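Local structure of aprataxin and PNK-like factor (Homo sapiens, 5W7W) at residues G6-Q11 against F101-I106; I36-V41 against S93-K98; R56-H61 against N81-L86. The protein acts as a histone chaperone in single- and double-strand DNA break repair, and through its N-terminal FHA domain, the part in this crystal, interacts with XRCC1 and XRCC4. One frame throughout, in Å; residues are numbered along the deposited sequence. Where two conformers were deposited one is given.

All three contacts belong to the FHA domain, a two-sheet beta sandwich, and along the chain they are nested: contact 3 lies inside the loop closed by contact 2, which lies inside that closed by contact 1. Contact 1 joins the first and last strands in one sheet, while contact 3 adds the edge strand to the other, their centres about 16 Å apart. The two meet in the core, where Ile103 CG1 packs on Leu86 CB at 3.9 Å. Contact 2, centred about 19 Å from contact 1 on the opposite side of the chain's centre, joins loops at the end of the sandwich where FHA domains generally bind phosphopeptides. Its nearest atoms are about 5 Å from contact 3.

Contact 1 of 3, residues G6-Q11 against F101-I106; sequences GGFELQ and FRILSI. With FMT (formic acid), chain C.
Strands 8-11 and 101-105 run antiparallel. Five backbone hydrogen bonds, all 2.9 Å, join their segments: Ile106 N to Gly7 O, and N to O in both directions between Glu9 and Leu104 and between Gln11 and Arg102. Leu10 and Ile103 form a non-hydrogen-bonded pair whose side chains lie side by side and point the same way. Ile103 is bent at its second torsion as well (chi2 -46°), which brings CD1 within 3.4 Å of Leu10 CD2, tighter than ordinary van der Waals contact. Next along this face, Phe8 CD1 meets Ile103 CG2 at 3.8 Å, and Leu55 and Phe92 continue the packing into the core. This pairing sets the first and last strands side by side in the six-stranded sheet of the FHA sandwich. On the other face, extended Gln11 gives NE2 to O2 of a formic acid, probably from the crystallisation liquor (2.9 Å), while its OE1 accepts from Arg18. Arg102, folded at chi3 (-54°), approaches the same molecule with its guanidinium edge: NE bonds O2 at 2.8 Å and NH2 bonds O1 at 3.2 Å. Ile106 holds CG1 in the crowded position between N and carbonyl carbon (chi1 64°), pressed against Gly7, and its CD1 lies 3.4 Å from Glu9 OE2.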
loop_
_atom_site.group_PDB
_atom_site.type_symbol
_atom_site.label_atom_id
_atom_site.label_comp_id
_atom_site.label_asym_id
_atom_site.label_seq_id
_atom_site.Cartn_x
_atom_site.Cartn_y
_atom_site.Cartn_z
ATOM N N GLY A 6 3.441 -10.923 8.656
ATOM C CA GLY A 6 4.141 -11.009 7.397
ATOM C C GLY A 6 5.437 -10.235 7.324
ATOM O O GLY A 6 6.083 -10.243 6.277
ATOM N N GLY A 7 5.857 -9.553 8.388
ATOM C CA GLY A 7 7.136 -8.876 8.354
ATOM C C GLY A 7 7.107 -7.474 7.781
ATOM O O GLY A 7 8.172 -6.873 7.591
ATOM N N PHE A 8 5.934 -6.959 7.452
ATOM C CA PHE A 8 5.786 -5.618 6.910
ATOM C C PHE A 8 4.661 -4.918 7.639
ATOM O O PHE A 8 3.661 -5.538 8.002
ATOM C CB PHE A 8 5.442 -5.645 5.432
ATOM C CG PHE A 8 6.553 -6.129 4.580
ATOM C CD1 PHE A 8 7.534 -5.257 4.156
ATOM C CD2 PHE A 8 6.649 -7.455 4.233
ATOM C CE1 PHE A 8 8.583 -5.694 3.370
ATOM C CE2 PHE A 8 7.700 -7.896 3.430
ATOM C CZ PHE A 8 8.673 -7.019 3.021
ATOM N N GLU A 9 4.824 -3.627 7.834
ATOM C CA GLU A 9 3.760 -2.771 8.329
ATOM C C GLU A 9 3.647 -1.543 7.451
ATOM O O GLU A 9 4.631 -1.090 6.853
ATOM C CB GLU A 9 4.012 -2.324 9.773
ATOM C CG GLU A 9 3.839 -3.444 10.777
ATOM C CD GLU A 9 4.090 -3.039 12.221
ATOM O OE1 GLU A 9 4.480 -1.884 12.480
ATOM O OE2 GLU A 9 3.920 -3.911 13.098
ATOM N N LEU A 10 2.433 -1.019 7.369
ATOM C CA LEU A 10 2.134 0.211 6.652
ATOM C C LEU A 10 2.006 1.352 7.645
ATOM O O LEU A 10 1.254 1.247 8.625
ATOM C CB LEU A 10 0.818 0.088 5.884
ATOM C CG LEU A 10 0.669 -1.119 4.958
ATOM C CD1 LEU A 10 -0.689 -1.026 4.295
ATOM C CD2 LEU A 10 1.788 -1.176 3.951
ATOM N N GLN A 11 2.737 2.425 7.405
ATOM C CA GLN A 11 2.741 3.580 8.294
ATOM C C GLN A 11 2.099 4.770 7.602
ATOM O O GLN A 11 2.673 5.287 6.636
ATOM C CB GLN A 11 4.184 3.905 8.671
ATOM C CG GLN A 11 4.322 5.163 9.515
ATOM C CD GLN A 11 5.685 5.256 10.126
ATOM O OE1 GLN A 11 5.907 4.732 11.221
ATOM N NE2 GLN A 11 6.619 5.896 9.427
ATOM N N PHE A 101 1.172 5.715 2.521
ATOM C CA PHE A 101 1.767 4.820 3.501
ATOM C C PHE A 101 3.218 4.551 3.175
ATOM O O PHE A 101 3.555 4.265 2.034
ATOM C CB PHE A 101 1.031 3.487 3.502
ATOM C CG PHE A 101 -0.412 3.602 3.887
ATOM C CD1 PHE A 101 -0.812 3.512 5.219
ATOM C CD2 PHE A 101 -1.371 3.830 2.927
ATOM C CE1 PHE A 101 -2.151 3.636 5.564
ATOM C CE2 PHE A 101 -2.705 3.973 3.283
ATOM C CZ PHE A 101 -3.085 3.884 4.603
ATOM N N ARG A 102 4.063 4.609 4.198
ATOM C CA ARG A 102 5.441 4.171 4.114
ATOM C C ARG A 102 5.512 2.704 4.512
ATOM O O ARG A 102 4.808 2.257 5.417
ATOM C CB ARG A 102 6.326 5.015 5.032
ATOM C CG ARG A 102 7.787 4.692 4.843
ATOM C CD ARG A 102 8.734 5.516 5.702
ATOM N NE ARG A 102 8.535 6.959 5.542
ATOM C CZ ARG A 102 9.133 7.714 4.626
ATOM N NH1 ARG A 102 9.978 7.191 3.754
ATOM N NH2 ARG A 102 8.893 9.016 4.554
ATOM N N ILE A 103 6.379 1.966 3.843
ATOM C CA ILE A 103 6.605 0.553 4.137
ATOM C C ILE A 103 7.699 0.416 5.184
ATOM O O ILE A 103 8.812 0.917 4.995
ATOM C CB ILE A 103 7.013 -0.189 2.860
ATOM C CG1 ILE A 103 5.981 -0.023 1.747
ATOM C CG2 ILE A 103 7.271 -1.650 3.132
ATOM C CD1 ILE A 103 4.550 -0.220 2.136
ATOM N N LEU A 104 7.400 -0.298 6.255
ATOM C CA LEU A 104 8.385 -0.641 7.266
ATOM C C LEU A 104 8.547 -2.154 7.352
ATOM O O LEU A 104 7.565 -2.893 7.322
ATOM C CB LEU A 104 7.934 -0.121 8.638
ATOM C CG LEU A 104 7.828 1.401 8.754
ATOM C CD1 LEU A 104 7.333 1.769 10.131
ATOM C CD2 LEU A 104 9.127 2.090 8.452
ATOM N N SER A 105 9.790 -2.612 7.468
ATOM C CA SER A 105 10.065 -4.018 7.731
ATOM C C SER A 105 10.176 -4.271 9.229
ATOM O O SER A 105 10.834 -3.514 9.951
ATOM C CB SER A 105 11.360 -4.434 7.037
ATOM O OG SER A 105 12.450 -3.685 7.533
ATOM N N ILE A 106 9.524 -5.341 9.683
ATOM C CA ILE A 106 9.494 -5.745 11.091
ATOM C C ILE A 106 9.856 -7.223 11.186
ATOM O O ILE A 106 9.826 -7.937 10.176
ATOM C CB ILE A 106 8.104 -5.524 11.715
ATOM C CG1 ILE A 106 7.042 -6.412 11.045
ATOM C CG2 ILE A 106 7.699 -4.044 11.630
ATOM C CD1 ILE A 106 5.717 -6.455 11.792
HETATM C C FMT C . 6.457 9.048 7.603
HETATM O O1 FMT C . 6.936 9.941 6.919
HETATM O O2 FMT C . 6.620 7.870 7.310
#

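Contact 2 of 3, residues I36-V41 against S93-K98; sequences ITDKRV and SLLVDK. With FMT (formic acid), chain D.
Ile36 opens the first segment with its side chain extended from CG1, so that its terminal CD1 reaches Leu94 CD1 at 3.8 Å, the two side chains crossing obliquely. Asp38 then organises the turn that follows. Its CG stands anti to the backbone N (chi1 -165°), and OD1 curls forward to accept Arg40 N at 2.9 Å, an Asx turn laid over the type I beta turn from Asp38 to Val41. The same OD1 takes Arg40 NE on its syn lone pair, also at 2.9 Å, while OD2 receives Arg40 NH2 at 2.8 Å. Arg40 thus grips the carboxylate side-on in a salt bridge, NE and NH2 taking one oxygen each, with both oxygens close to the guanidinium plane; the hydroxyl of Tyr99 bonds OD2 as well. A bend at chi3 (-68°) folds Arg40 back to this carboxylate and turns one guanidinium face onto Leu95, whose CD1 sits over the centre of the group. Lys98 crosses at about a right angle, its CD 3.9 Å from Arg40 NH2; its chain bends at chi4, and its NZ donates to O1 of a second formic acid at 2.9 Å. Val41 splits its branches between two leucines, CG1 touching Leu94 CD1 at 4.0 Å and CG2 touching Leu95 CG at 4.1 Å, and its carbonyl O accepts from Arg30 NH1. Packing of the loop between strands 24-28 and 46-51 against the turn after strand 91-93 belongs to the loop-bearing end of the FHA fold, where arginine and serine side chains in relatives recognise phosphothreonine.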
loop_
_atom_site.group_PDB
_atom_site.type_symbol
_atom_site.label_atom_id
_atom_site.label_comp_id
_atom_site.label_asym_id
_atom_site.label_seq_id
_atom_site.Cartn_x
_atom_site.Cartn_y
_atom_site.Cartn_z
ATOM N N ILE A 36 -10.529 3.560 5.911
ATOM C CA ILE A 36 -10.867 4.500 4.857
ATOM C C ILE A 36 -12.353 4.371 4.544
ATOM O O ILE A 36 -12.838 3.276 4.241
ATOM C CB ILE A 36 -10.024 4.229 3.602
ATOM C CG1 ILE A 36 -8.544 4.466 3.906
ATOM C CG2 ILE A 36 -10.501 5.083 2.440
ATOM C CD1 ILE A 36 -7.628 4.031 2.780
ATOM N N THR A 37 -13.088 5.478 4.638
ATOM C CA THR A 37 -14.474 5.557 4.180
ATOM C C THR A 37 -14.480 6.743 3.231
ATOM O O THR A 37 -14.404 7.895 3.666
ATOM C CB THR A 37 -15.460 5.767 5.333
ATOM O OG1 THR A 37 -15.376 4.668 6.248
ATOM C CG2 THR A 37 -16.902 5.866 4.814
ATOM N N ASP A 38 -14.540 6.464 1.938
ATOM C CA ASP A 38 -14.296 7.496 0.940
ATOM C C ASP A 38 -14.737 6.971 -0.412
ATOM O O ASP A 38 -14.214 5.959 -0.883
ATOM C CB ASP A 38 -12.805 7.841 0.944
ATOM C CG ASP A 38 -12.480 9.135 0.210
ATOM O OD1 ASP A 38 -13.108 9.447 -0.823
ATOM O OD2 ASP A 38 -11.587 9.845 0.688
ATOM N N LYS A 39 -15.688 7.664 -1.041
ATOM C CA LYS A 39 -16.190 7.256 -2.340
ATOM C C LYS A 39 -15.106 7.257 -3.411
ATOM O O LYS A 39 -15.282 6.609 -4.449
ATOM C CB LYS A 39 -17.319 8.203 -2.755
ATOM C CG LYS A 39 -16.894 9.663 -2.863
ATOM N N ARG A 40 -14.000 7.965 -3.196
ATOM C CA ARG A 40 -12.937 8.058 -4.189
ATOM C C ARG A 40 -12.034 6.837 -4.204
ATOM O O ARG A 40 -11.193 6.704 -5.100
ATOM C CB ARG A 40 -12.081 9.294 -3.910
ATOM C CG ARG A 40 -12.854 10.620 -4.039
ATOM C CD ARG A 40 -12.034 11.797 -3.551
ATOM N NE ARG A 40 -11.833 11.738 -2.114
ATOM C CZ ARG A 40 -11.183 12.650 -1.406
ATOM N NH1 ARG A 40 -10.690 13.723 -1.999
ATOM N NH2 ARG A 40 -11.032 12.483 -0.105
ATOM N N VAL A 41 -12.169 5.948 -3.234
ATOM C CA VAL A 41 -11.322 4.771 -3.119
ATOM C C VAL A 41 -12.211 3.547 -3.219
ATOM O O VAL A 41 -13.181 3.417 -2.466
ATOM C CB VAL A 41 -10.548 4.784 -1.792
ATOM C CG1 VAL A 41 -9.652 3.572 -1.681
ATOM C CG2 VAL A 41 -9.724 6.050 -1.676
ATOM N N SER A 93 0.418 5.222 -2.351
ATOM C CA SER A 93 -0.798 5.887 -1.920
ATOM C C SER A 93 -1.978 5.465 -2.775
ATOM O O SER A 93 -1.837 5.011 -3.918
ATOM C CB SER A 93 -0.645 7.404 -1.942
ATOM O OG SER A 93 -0.476 7.893 -3.259
ATOM N N LEU A 94 -3.159 5.651 -2.197
ATOM C CA LEU A 94 -4.398 5.304 -2.876
ATOM C C LEU A 94 -5.070 6.503 -3.535
ATOM O O LEU A 94 -5.925 6.315 -4.406
ATOM C CB LEU A 94 -5.373 4.618 -1.913
ATOM C CG LEU A 94 -4.841 3.344 -1.262
ATOM C CD1 LEU A 94 -5.950 2.735 -0.407
ATOM C CD2 LEU A 94 -4.369 2.353 -2.277
ATOM N N LEU A 95 -4.723 7.723 -3.141
ATOM C CA LEU A 95 -5.047 8.939 -3.880
ATOM C C LEU A 95 -3.740 9.695 -4.055
ATOM O O LEU A 95 -2.737 9.415 -3.393
ATOM C CB LEU A 95 -6.085 9.824 -3.170
ATOM C CG LEU A 95 -7.465 9.208 -3.000
ATOM C CD1 LEU A 95 -8.316 10.136 -2.169
ATOM C CD2 LEU A 95 -8.133 8.955 -4.351
ATOM N N VAL A 96 -3.723 10.677 -4.950
ATOM C CA VAL A 96 -2.455 11.318 -5.279
ATOM C C VAL A 96 -1.832 11.970 -4.056
ATOM O O VAL A 96 -0.604 12.026 -3.948
ATOM C CB VAL A 96 -2.635 12.312 -6.450
ATOM C CG1 VAL A 96 -3.546 13.457 -6.064
ATOM C CG2 VAL A 96 -1.277 12.841 -6.909
ATOM N N ASP A 97 -2.653 12.493 -3.146
ATOM C CA ASP A 97 -2.179 13.306 -2.030
ATOM C C ASP A 97 -2.824 12.910 -0.712
ATOM O O ASP A 97 -2.838 13.708 0.228
ATOM C CB ASP A 97 -2.408 14.793 -2.296
ATOM C CG ASP A 97 -3.859 15.128 -2.534
ATOM O OD1 ASP A 97 -4.730 14.236 -2.475
ATOM O OD2 ASP A 97 -4.142 16.322 -2.810
ATOM N N LYS A 98 -3.366 11.701 -0.623
ATOM C CA LYS A 98 -4.063 11.256 0.573
ATOM C C LYS A 98 -3.968 9.738 0.633
ATOM O O LYS A 98 -3.810 9.075 -0.399
ATOM C CB LYS A 98 -5.534 11.700 0.545
ATOM C CG LYS A 98 -6.263 11.582 1.867
ATOM C CD LYS A 98 -7.679 12.181 1.791
ATOM C CE LYS A 98 -8.460 12.061 3.099
ATOM N NZ LYS A 98 -7.790 12.750 4.221
HETATM C C FMT D . -5.095 10.111 5.094
HETATM O O1 FMT D . -6.095 10.718 5.497
HETATM O O2 FMT D . -4.227 10.667 4.427
#

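Contact 3 of 3, residues R56-H61 against N81-L86; sequences RIKPIH and NLWCYL
In the four-stranded sheet of the FHA sandwich, strand 56-59 holds the short edge strand 84-85 antiparallel to it. The tight part centres on Ile57, which exchanges two backbone hydrogen bonds with Cys84: Ile57 N to Cys84 O and Cys84 N to Ile57 O, each 2.9 Å. Inward from this pair, Ile57 CG2 packs on Leu86 CD1 at 3.9 Å, and both residues rest on Phe92 of the opposing sheet. The outer face is built differently, around the indole of Trp83, which is held between two basic side chains. Arg56, its CG in the crowded position (chi1 49°) and its chain extended to NE, lays its guanidinium over the ring in a cation-pi stack with the planes 26° apart; CZ is 3.9 Å from the centroid of the five-membered ring. Its NE also forms a salt bridge with Glu49, and Tyr85 flanks the aliphatic part of the chain. From the opposite face Lys58 CB makes a CH-pi contact, 3.6 Å from the centroid of the six-membered ring. Towards Asn81 the regular pairing gives way to a looser, wetter end. A single, more bent bond runs from Asn81 N to Pro59 O (131° at the hydrogen). One water links the side chains, accepting from Lys58 NZ at 2.8 Å and donating to Asn81 OD1 at 2.7 Å.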
loop_
_atom_site.group_PDB
_atom_site.type_symbol
_atom_site.label_atom_id
_atom_site.label_comp_id
_atom_site.label_asym_id
_atom_site.label_seq_id
_atom_site.Cartn_x
_atom_site.Cartn_y
_atom_site.Cartn_z
ATOM N N ARG A 56 4.793 -6.527 -2.701
ATOM C CA ARG A 56 4.480 -5.901 -3.984
ATOM C C ARG A 56 3.018 -5.487 -4.007
ATOM O O ARG A 56 2.182 -6.036 -3.284
ATOM C CB ARG A 56 4.834 -6.804 -5.183
ATOM C CG ARG A 56 4.324 -8.227 -5.079
ATOM C CD ARG A 56 4.599 -9.041 -6.325
ATOM N NE ARG A 56 4.091 -10.393 -6.179
ATOM C CZ ARG A 56 3.894 -11.243 -7.182
ATOM N NH1 ARG A 56 4.181 -10.917 -8.423
ATOM N NH2 ARG A 56 3.398 -12.444 -6.902
ATOM N N ILE A 57 2.727 -4.486 -4.839
ATOM C CA ILE A 57 1.384 -3.935 -5.004
ATOM C C ILE A 57 0.973 -4.059 -6.463
ATOM O O ILE A 57 1.770 -3.811 -7.371
ATOM C CB ILE A 57 1.314 -2.457 -4.543
ATOM C CG1 ILE A 57 -0.123 -1.940 -4.626
ATOM C CG2 ILE A 57 2.240 -1.542 -5.354
ATOM C CD1 ILE A 57 -0.341 -0.634 -3.921
ATOM N N LYS A 58 -0.286 -4.435 -6.678
ATOM C CA LYS A 58 -0.894 -4.458 -8.010
ATOM C C LYS A 58 -2.123 -3.563 -7.992
ATOM O O LYS A 58 -3.105 -3.882 -7.291
ATOM C CB LYS A 58 -1.291 -5.879 -8.410
ATOM C CG LYS A 58 -1.878 -5.967 -9.820
ATOM C CD LYS A 58 -2.065 -7.401 -10.309
ATOM C CE LYS A 58 -2.933 -8.189 -9.390
ATOM N NZ LYS A 58 -3.291 -9.525 -9.996
ATOM N N PRO A 59 -2.119 -2.435 -8.704
ATOM C CA PRO A 59 -3.332 -1.606 -8.798
ATOM C C PRO A 59 -4.384 -2.322 -9.631
ATOM O O PRO A 59 -4.095 -2.768 -10.745
ATOM C CB PRO A 59 -2.830 -0.342 -9.511
ATOM C CG PRO A 59 -1.338 -0.387 -9.390
ATOM C CD PRO A 59 -1.003 -1.826 -9.429
ATOM N N ILE A 60 -5.608 -2.442 -9.098
ATOM C CA ILE A 60 -6.646 -3.228 -9.767
ATOM C C ILE A 60 -7.935 -2.444 -10.026
ATOM O O ILE A 60 -8.955 -3.040 -10.364
ATOM C CB ILE A 60 -6.945 -4.557 -9.047
ATOM C CG1 ILE A 60 -7.387 -4.329 -7.597
ATOM C CG2 ILE A 60 -5.747 -5.485 -9.148
ATOM C CD1 ILE A 60 -8.150 -5.492 -7.026
ATOM N N HIS A 61 -7.894 -1.121 -9.949
ATOM C CA HIS A 61 -9.082 -0.310 -10.188
ATOM C C HIS A 61 -8.772 0.767 -11.212
ATOM O O HIS A 61 -7.621 1.063 -11.521
ATOM C CB HIS A 61 -9.628 0.285 -8.879
ATOM C CG HIS A 61 -10.979 0.884 -9.023
ATOM N ND1 HIS A 61 -11.177 2.239 -9.145
ATOM C CD2 HIS A 61 -12.196 0.302 -9.095
ATOM C CE1 HIS A 61 -12.475 2.470 -9.264
ATOM N NE2 HIS A 61 -13.111 1.313 -9.248
ATOM N N ASN A 81 -2.619 -2.667 -13.137
ATOM C CA ASN A 81 -2.767 -4.116 -13.210
ATOM C C ASN A 81 -1.460 -4.860 -13.384
ATOM O O ASN A 81 -1.460 -6.011 -13.857
ATOM C CB ASN A 81 -3.766 -4.545 -14.294
ATOM C CG ASN A 81 -4.396 -5.873 -13.975
ATOM O OD1 ASN A 81 -4.775 -6.115 -12.831
ATOM N ND2 ASN A 81 -4.479 -6.764 -14.970
ATOM N N LEU A 82 -0.360 -4.226 -13.015
ATOM C CA LEU A 82 0.967 -4.823 -12.968
ATOM C C LEU A 82 1.516 -4.663 -11.559
ATOM O O LEU A 82 1.186 -3.699 -10.857
ATOM C CB LEU A 82 1.916 -4.131 -13.948
ATOM C CG LEU A 82 1.478 -4.176 -15.412
ATOM C CD1 LEU A 82 2.377 -3.267 -16.256
ATOM C CD2 LEU A 82 1.503 -5.564 -15.953
ATOM N N TRP A 83 2.348 -5.610 -11.142
ATOM C CA TRP A 83 2.977 -5.549 -9.831
ATOM C C TRP A 83 4.167 -4.594 -9.814
ATOM O O TRP A 83 4.953 -4.512 -10.768
ATOM C CB TRP A 83 3.479 -6.928 -9.424
ATOM C CG TRP A 83 2.439 -7.956 -9.245
ATOM C CD1 TRP A 83 2.093 -8.931 -10.149
ATOM C CD2 TRP A 83 1.612 -8.163 -8.101
ATOM N NE1 TRP A 83 1.099 -9.708 -9.637
ATOM C CE2 TRP A 83 0.779 -9.258 -8.387
ATOM C CE3 TRP A 83 1.478 -7.519 -6.867
ATOM C CZ2 TRP A 83 -0.151 -9.734 -7.481
ATOM C CZ3 TRP A 83 0.547 -7.984 -5.972
ATOM C CH2 TRP A 83 -0.259 -9.084 -6.277
ATOM N N CYS A 84 4.316 -3.927 -8.677
ATOM C CA CYS A 84 5.464 -3.094 -8.352
ATOM C C CYS A 84 5.951 -3.467 -6.959
ATOM O O CYS A 84 5.165 -3.467 -6.006
ATOM C CB CYS A 84 5.044 -1.618 -8.339
ATOM S SG CYS A 84 6.354 -0.430 -7.975
ATOM N N TYR A 85 7.236 -3.769 -6.829
ATOM C CA TYR A 85 7.820 -4.028 -5.518
ATOM C C TYR A 85 7.932 -2.752 -4.696
ATOM O O TYR A 85 8.262 -1.674 -5.202
ATOM C CB TYR A 85 9.179 -4.749 -5.644
ATOM C CG TYR A 85 8.982 -6.220 -5.886
ATOM C CD1 TYR A 85 8.477 -7.019 -4.872
ATOM C CD2 TYR A 85 9.232 -6.813 -7.115
ATOM C CE1 TYR A 85 8.224 -8.360 -5.061
ATOM C CE2 TYR A 85 8.987 -8.162 -7.316
ATOM C CZ TYR A 85 8.472 -8.929 -6.286
ATOM O OH TYR A 85 8.214 -10.265 -6.479
ATOM N N LEU A 86 7.651 -2.894 -3.407
ATOM C CA LEU A 86 7.729 -1.806 -2.438
ATOM C C LEU A 86 8.806 -2.186 -1.437
ATOM O O LEU A 86 8.586 -3.053 -0.578
ATOM C CB LEU A 86 6.394 -1.647 -1.728
ATOM C CG LEU A 86 5.186 -1.369 -2.618
ATOM C CD1 LEU A 86 3.912 -1.308 -1.785
ATOM C CD2 LEU A 86 5.377 -0.081 -3.408
HETATM O O HOH W 1 -5.131 -8.570 -11.840
#